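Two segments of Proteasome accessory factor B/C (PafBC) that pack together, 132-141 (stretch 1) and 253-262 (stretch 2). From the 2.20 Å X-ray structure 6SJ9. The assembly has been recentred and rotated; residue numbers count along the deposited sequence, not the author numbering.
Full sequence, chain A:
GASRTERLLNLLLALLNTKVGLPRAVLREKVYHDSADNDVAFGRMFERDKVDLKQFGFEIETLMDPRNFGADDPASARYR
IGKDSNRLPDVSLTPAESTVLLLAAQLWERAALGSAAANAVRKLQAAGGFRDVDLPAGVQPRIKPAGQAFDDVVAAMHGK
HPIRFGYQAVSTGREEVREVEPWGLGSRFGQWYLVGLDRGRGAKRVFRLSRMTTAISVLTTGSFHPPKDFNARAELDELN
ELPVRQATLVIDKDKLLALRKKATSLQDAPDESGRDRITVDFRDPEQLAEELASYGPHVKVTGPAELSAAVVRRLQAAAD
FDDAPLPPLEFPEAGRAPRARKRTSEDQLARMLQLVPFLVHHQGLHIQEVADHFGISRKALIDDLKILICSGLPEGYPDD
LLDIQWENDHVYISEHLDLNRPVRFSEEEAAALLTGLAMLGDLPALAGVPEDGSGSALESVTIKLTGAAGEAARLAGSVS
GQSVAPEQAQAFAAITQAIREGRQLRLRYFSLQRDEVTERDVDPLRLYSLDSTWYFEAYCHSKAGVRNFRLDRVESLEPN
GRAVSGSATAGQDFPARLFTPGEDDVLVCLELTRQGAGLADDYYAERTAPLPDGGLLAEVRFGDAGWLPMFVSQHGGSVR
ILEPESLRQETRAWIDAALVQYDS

Stretch 1 (132-141) DVDLPAGVQP
Stretch 2, residues 253-262: KDKLLALRKK

Residues 132-141 form an irregular, largely extended segment with a single turn, and they pack against residues 253-262, a short loop that leads into a helix that starts at Leu257. The two run in the same general direction: the CA atoms of Asp134 and Lys255 lie 6.9 Å apart, and farther along those of Gln140 and Ala258 approach to 5.9 Å. The contact is modest, burying 351 Å² over both sides, and no hydrogen bond crosses it.

Stretch 1 is extended from Val133 (phi/psi -76/147) through Asp134 (-162/122), Leu135 (-65/148) and Pro136 (-74/165, C-gamma endo). A type II turn then runs from Pro136 to Val139, closed by Val139 N donating to Pro136 O at 3.1 Å. Ala137 takes -52/136 and Gly138 79/12; at these angles a CB on Gly138 would be jammed against the carbonyl O of Ala137, which calls for glycine. Val139 (-128/127), Gln140 (-121/163) and Pro141 (-59/145, C-gamma exo) return to extended geometry. In stretch 2, Lys253 (-61/145) is followed by Asp254 with positive phi (64/21), Lys255 (-128/161) and Leu256, again with positive phi (65/64), at the N-cap position. From Leu257 onward helical angles prevail, with Arg260 N bonded to Leu256 O at 3.0 Å and Lys261 N to Leu257 O at 3.1 Å.

Lys255 dominates the loop end of the contact. Its CA-to-CB bond points sideways, but chi1 and chi2 of -67° and -62° (both m), chi3 of -135°, between wells, and chi4 of -48° (m) bend the chain so that its end reaches stretch 1. Lys255 NZ forms a salt bridge with Asp132 OD2 at 3.5 Å; the acid is a t rotamer (chi1 -154°) whose end likewise approaches its partner. On the way the aliphatic part passes Val133, whose O lies 3.9 Å from Lys255 CE, and Asp134, whose OD1 lies 3.9 Å from Lys255 CD. The Lys255 backbone is held as well, its O accepting a 3.0 Å hydrogen bond from Arg260 NE, which ties the loop to the helix.

Asp134 points toward stretch 2 and, with chi1 -175° (t), extends its carboxylate to the start of the helix. Asp134 OD2 stands 3.8 Å from Leu256 N, too long for a hydrogen bond, while Asp134 OD1 is 4.4 Å from Leu257 CD2. Leu257 is m at both chi angles (-85°, -74°).

From the end of the turn, the contact runs through the CB of Ala258. Ala258 points toward stretch 1, and its CB lies 3.9 Å from Val139 O and 4.0 Å from Gln140 CB; with so short a side chain, the helix can sit near the extended chain. Gln140 has its CA-to-CB bond sideways to stretch 2 and is p, t (72°, -172°), with chi3 -1°, and its NE2 is hydrogen-bonded elsewhere in the structure. Lys261 (m, t, t, t) stretches out to the turn, bringing NZ within 3.8 Å of Gly138 N.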

# COMPACT_ATOMS: atom_id res chain seq x y z
N ASP A 132 -4.60 -11.53 -20.87
CA ASP A 132 -3.13 -11.53 -20.88
C ASP A 132 -2.58 -10.69 -19.72
O ASP A 132 -1.58 -9.97 -19.86
CB ASP A 132 -2.63 -10.98 -22.22
CG ASP A 132 -1.25 -11.49 -22.57
OD1 ASP A 132 -0.87 -11.41 -23.76
OD2 ASP A 132 -0.57 -12.00 -21.66
N VAL A 133 -3.19 -10.85 -18.56
CA VAL A 133 -2.95 -9.96 -17.43
C VAL A 133 -1.61 -10.26 -16.77
O VAL A 133 -1.15 -11.41 -16.76
CB VAL A 133 -4.13 -10.10 -16.45
CG1 VAL A 133 -5.42 -10.12 -17.26
CG2 VAL A 133 -4.03 -11.39 -15.68
N ASP A 134 -0.96 -9.22 -16.25
CA ASP A 134 0.33 -9.39 -15.57
C ASP A 134 0.62 -8.16 -14.71
O ASP A 134 0.69 -7.05 -15.24
CB ASP A 134 1.45 -9.59 -16.62
CG ASP A 134 2.82 -9.91 -16.01
OD1 ASP A 134 3.84 -9.66 -16.71
OD2 ASP A 134 2.90 -10.38 -14.86
N LEU A 135 0.81 -8.35 -13.40
CA LEU A 135 1.08 -7.21 -12.55
C LEU A 135 2.42 -6.58 -12.95
O LEU A 135 3.35 -7.27 -13.34
CB LEU A 135 1.12 -7.60 -11.07
CG LEU A 135 -0.18 -7.98 -10.36
CD1 LEU A 135 0.05 -8.43 -8.89
CD2 LEU A 135 -1.10 -6.78 -10.39
N PRO A 136 2.56 -5.27 -12.80
CA PRO A 136 3.84 -4.62 -13.10
C PRO A 136 4.90 -4.89 -12.04
O PRO A 136 4.62 -5.37 -10.93
CB PRO A 136 3.48 -3.13 -13.14
CG PRO A 136 2.34 -3.04 -12.16
CD PRO A 136 1.55 -4.32 -12.31
N ALA A 137 6.14 -4.60 -12.43
CA ALA A 137 7.29 -4.72 -11.54
C ALA A 137 7.05 -3.96 -10.23
O ALA A 137 6.56 -2.83 -10.23
CB ALA A 137 8.55 -4.17 -12.23
N GLY A 138 7.41 -4.60 -9.12
CA GLY A 138 7.24 -3.94 -7.84
C GLY A 138 5.83 -3.94 -7.29
O GLY A 138 5.56 -3.18 -6.35
N VAL A 139 4.93 -4.73 -7.87
CA VAL A 139 3.57 -4.93 -7.36
C VAL A 139 3.31 -6.43 -7.22
O VAL A 139 3.47 -7.19 -8.19
CB VAL A 139 2.48 -4.27 -8.24
CG1 VAL A 139 1.11 -4.46 -7.63
CG2 VAL A 139 2.76 -2.79 -8.44
N GLN A 140 2.89 -6.85 -6.05
CA GLN A 140 2.50 -8.22 -5.76
C GLN A 140 1.06 -8.20 -5.30
O GLN A 140 0.54 -7.14 -4.93
CB GLN A 140 3.42 -8.81 -4.68
CG GLN A 140 3.15 -8.25 -3.32
CD GLN A 140 4.17 -8.67 -2.28
OE1 GLN A 140 5.10 -9.43 -2.58
NE2 GLN A 140 3.98 -8.21 -1.06
N PRO A 141 0.36 -9.34 -5.31
CA PRO A 141 -1.00 -9.36 -4.76
C PRO A 141 -0.99 -8.93 -3.30
O PRO A 141 -0.06 -9.18 -2.55
CB PRO A 141 -1.42 -10.83 -4.91
CG PRO A 141 -0.56 -11.32 -6.03
CD PRO A 141 0.73 -10.64 -5.90
N LYS A 253 6.64 -19.00 -18.67
CA LYS A 253 7.83 -18.18 -18.90
C LYS A 253 7.47 -16.72 -19.09
O LYS A 253 6.39 -16.39 -19.59
CB LYS A 253 8.59 -18.69 -20.12
CG LYS A 253 9.33 -19.97 -19.86
CD LYS A 253 10.18 -20.37 -21.02
CE LYS A 253 11.01 -21.61 -20.69
NZ LYS A 253 12.36 -21.29 -20.12
N ASP A 254 8.35 -15.84 -18.62
CA ASP A 254 8.18 -14.39 -18.73
C ASP A 254 6.96 -13.86 -17.97
O ASP A 254 6.48 -12.76 -18.27
CB ASP A 254 8.15 -13.95 -20.19
CG ASP A 254 9.40 -14.37 -20.95
OD1 ASP A 254 10.49 -13.95 -20.51
OD2 ASP A 254 9.29 -15.10 -21.96
N LYS A 255 6.45 -14.60 -16.98
CA LYS A 255 5.31 -14.14 -16.19
C LYS A 255 5.62 -14.23 -14.70
O LYS A 255 6.54 -14.92 -14.27
CB LYS A 255 4.05 -14.94 -16.50
CG LYS A 255 3.50 -14.73 -17.89
CD LYS A 255 3.11 -13.26 -18.07
CE LYS A 255 1.76 -13.14 -18.75
NZ LYS A 255 1.74 -14.03 -19.95
N LEU A 256 4.83 -13.49 -13.91
CA LEU A 256 4.88 -13.57 -12.46
C LEU A 256 6.23 -13.09 -11.93
O LEU A 256 7.02 -13.83 -11.33
CB LEU A 256 4.57 -15.01 -12.01
CG LEU A 256 3.37 -15.68 -12.67
CD1 LEU A 256 3.03 -16.98 -11.97
CD2 LEU A 256 2.17 -14.76 -12.69
N LEU A 257 6.49 -11.80 -12.18
CA LEU A 257 7.81 -11.26 -11.87
C LEU A 257 8.05 -11.18 -10.38
O LEU A 257 9.12 -11.54 -9.90
CB LEU A 257 8.03 -9.90 -12.56
CG LEU A 257 8.53 -9.94 -14.02
CD1 LEU A 257 10.01 -10.34 -14.05
CD2 LEU A 257 7.73 -10.86 -14.95
N ALA A 258 7.06 -10.69 -9.62
CA ALA A 258 7.25 -10.64 -8.17
C ALA A 258 7.53 -12.03 -7.61
O ALA A 258 8.38 -12.20 -6.73
CB ALA A 258 6.02 -10.04 -7.49
N LEU A 259 6.86 -13.05 -8.15
CA LEU A 259 7.08 -14.41 -7.68
C LEU A 259 8.49 -14.87 -8.01
O LEU A 259 9.16 -15.46 -7.16
CB LEU A 259 6.04 -15.36 -8.29
CG LEU A 259 6.08 -16.79 -7.78
CD1 LEU A 259 5.86 -16.76 -6.25
CD2 LEU A 259 5.09 -17.69 -8.51
N ARG A 260 8.98 -14.56 -9.20
CA ARG A 260 10.31 -15.03 -9.59
C ARG A 260 11.40 -14.38 -8.75
O ARG A 260 12.47 -14.96 -8.56
CB ARG A 260 10.56 -14.79 -11.08
CG ARG A 260 9.82 -15.74 -11.98
CD ARG A 260 9.77 -15.29 -13.41
NE ARG A 260 9.20 -16.34 -14.27
CZ ARG A 260 9.95 -17.27 -14.85
NH1 ARG A 260 11.27 -17.26 -14.67
NH2 ARG A 260 9.39 -18.22 -15.60
N LYS A 261 11.13 -13.18 -8.24
CA LYS A 261 12.06 -12.52 -7.33
C LYS A 261 12.32 -13.38 -6.09
O LYS A 261 13.40 -13.30 -5.50
CB LYS A 261 11.48 -11.15 -6.96
CG LYS A 261 11.90 -10.06 -7.94
CD LYS A 261 11.44 -8.66 -7.56
CE LYS A 261 11.60 -7.74 -8.81
NZ LYS A 261 10.75 -6.47 -8.81
N LYS A 262 11.36 -14.21 -5.70
CA LYS A 262 11.49 -15.06 -4.52
C LYS A 262 12.09 -16.44 -4.81
O LYS A 262 12.24 -17.24 -3.88
CB LYS A 262 10.13 -15.25 -3.83
CG LYS A 262 9.59 -14.01 -3.24
CD LYS A 262 8.39 -14.32 -2.34
CE LYS A 262 7.32 -15.16 -3.04
NZ LYS A 262 6.08 -15.32 -2.19